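Local coordinates for putative monooxygenase Rv0793 (Mycobacterium tuberculosis, PDB 1Y0H), which is a putative homodimeric monooxygenase that might take part in antibiotic biosynthesis or scavenge reactive oxygen species, at residues Pro72-Leu75 against Asn76-Ala79. Numbering follows the deposited sequence.
With ACT (acetate ion), chain D.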
loop_
_atom_site.group_PDB
_atom_site.type_symbol
_atom_site.label_atom_id
_atom_site.label_comp_id
_atom_site.label_asym_id
_atom_site.label_seq_id
_atom_site.Cartn_x
_atom_site.Cartn_y
_atom_site.Cartn_z
ATOM N N PRO A 72 18.560 5.736 -13.243
ATOM C CA PRO A 72 18.630 7.153 -13.577
ATOM C C PRO A 72 17.345 7.886 -13.244
ATOM O O PRO A 72 17.395 9.029 -12.779
ATOM C CB PRO A 72 18.871 7.148 -15.098
ATOM C CG PRO A 72 19.481 5.853 -15.367
ATOM C CD PRO A 72 18.820 4.897 -14.429
ATOM N N HIS A 73 16.202 7.249 -13.474
ATOM C CA HIS A 73 14.937 7.896 -13.162
ATOM C C HIS A 73 14.761 8.079 -11.653
ATOM O O HIS A 73 14.315 9.142 -11.213
ATOM C CB HIS A 73 13.731 7.214 -13.829
ATOM C CG HIS A 73 13.738 5.720 -13.740
ATOM N ND1 HIS A 73 14.616 4.936 -14.458
ATOM C CD2 HIS A 73 12.941 4.866 -13.054
ATOM C CE1 HIS A 73 14.381 3.665 -14.192
ATOM N NE2 HIS A 73 13.370 3.595 -13.343
ATOM N N TYR A 74 15.138 7.073 -10.863
ATOM C CA TYR A 74 15.009 7.192 -9.412
ATOM C C TYR A 74 15.921 8.289 -8.887
ATOM O O TYR A 74 15.516 9.095 -8.060
ATOM C CB TYR A 74 15.302 5.871 -8.699
ATOM C CG TYR A 74 15.136 5.937 -7.192
ATOM C CD1 TYR A 74 13.890 5.702 -6.595
ATOM C CD2 TYR A 74 16.210 6.267 -6.371
ATOM C CE1 TYR A 74 13.731 5.755 -5.213
ATOM C CE2 TYR A 74 16.063 6.329 -4.992
ATOM C CZ TYR A 74 14.825 6.075 -4.424
ATOM O OH TYR A 74 14.675 6.135 -3.058
ATOM N N LEU A 75 17.156 8.321 -9.365
ATOM C CA LEU A 75 18.109 9.298 -8.846
ATOM C C LEU A 75 17.708 10.733 -9.183
ATOM O O LEU A 75 17.928 11.641 -8.372
ATOM C CB LEU A 75 19.532 8.985 -9.313
ATOM C CG LEU A 75 20.143 7.681 -8.787
ATOM C CD1 LEU A 75 21.532 7.510 -9.366
ATOM C CD2 LEU A 75 20.170 7.572 -7.250
ATOM N N ASN A 76 17.118 10.932 -10.359
ATOM C CA ASN A 76 16.605 12.239 -10.760
ATOM C C ASN A 76 15.483 12.666 -9.826
ATOM O O ASN A 76 15.451 13.803 -9.353
ATOM C CB ASN A 76 16.103 12.214 -12.208
ATOM C CG ASN A 76 15.496 13.536 -12.633
ATOM O OD1 ASN A 76 16.181 14.551 -12.678
ATOM N ND2 ASN A 76 14.206 13.527 -12.958
ATOM N N TYR A 77 14.572 11.734 -9.562
ATOM C CA TYR A 77 13.451 11.954 -8.662
ATOM C C TYR A 77 13.933 12.272 -7.242
ATOM O O TYR A 77 13.443 13.210 -6.615
ATOM C CB TYR A 77 12.534 10.718 -8.684
ATOM C CG TYR A 77 11.937 10.373 -7.339
ATOM C CD1 TYR A 77 10.753 10.962 -6.913
ATOM C CD2 TYR A 77 12.568 9.462 -6.485
ATOM C CE1 TYR A 77 10.219 10.660 -5.660
ATOM C CE2 TYR A 77 12.051 9.174 -5.236
ATOM C CZ TYR A 77 10.873 9.778 -4.834
ATOM O OH TYR A 77 10.319 9.493 -3.609
ATOM N N ARG A 78 14.892 11.496 -6.739
ATOM C CA ARG A 78 15.361 11.658 -5.351
ATOM C C ARG A 78 15.973 13.030 -5.100
ATOM O O ARG A 78 15.852 13.589 -4.006
ATOM C CB ARG A 78 16.351 10.560 -4.955
ATOM C CG ARG A 78 16.540 10.433 -3.441
ATOM C CD ARG A 78 15.379 9.671 -2.809
ATOM N NE ARG A 78 15.524 9.455 -1.367
ATOM C CZ ARG A 78 16.055 8.365 -0.806
ATOM N NH1 ARG A 78 16.531 7.370 -1.553
ATOM N NH2 ARG A 78 16.119 8.271 0.516
ATOM N N ALA A 79 16.606 13.570 -6.137
ATOM C CA ALA A 79 17.258 14.872 -6.081
ATOM C C ALA A 79 16.289 16.037 -5.957
ATOM O O ALA A 79 16.701 17.140 -5.578
ATOM C CB ALA A 79 18.131 15.062 -7.319
HETATM C C ACT D . 11.753 6.784 -2.051
HETATM O O ACT D . 10.668 6.603 -2.667
HETATM O OXT ACT D . 12.445 5.765 -1.795
HETATM C CH3 ACT D . 12.201 8.151 -1.633
HETATM O O HOH W 1 12.761 10.847 -12.892
#
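Y74 and Y77 meet obliquely, their ring planes 54° apart, with Y77 CE2 3.8 Å from Y74 CE1. Y77 CD2 sits over one face of the Y74 ring, displaced toward its rim. R78 runs alongside Y74, both side chains pointing the same way, and R78 NH1 reaches the ring's edge near its plane. NH1 of R78 stands 2.7 Å from Y74 OH at an angle too poor for a hydrogen bond; the hydroxyl donates to OXT of an acetate, probably from the crystallisation liquor, at 2.6 Å. The arginine chain bends at chi2 (79°), bringing CD alongside the Y74 hydroxyl. The three side chains lie at i, i+3 and i+4 along helix 72-78, the short helix before the last strand of the ferredoxin-like fold. The spacing along the helix comes from i to i+4 backbone bonds, among them R78 N to Y74 O at 2.8 Å and Y77 N to H73 O at 3.1 Å. H73 O also accepts from a water that in turn accepts from N76 ND2. Farther out, Y77 packs on L26 and M29 of helix 19-35, H68 meets the Y74 ring edge-to-face, and H73 NE2 is hydrogen-bonded to E36.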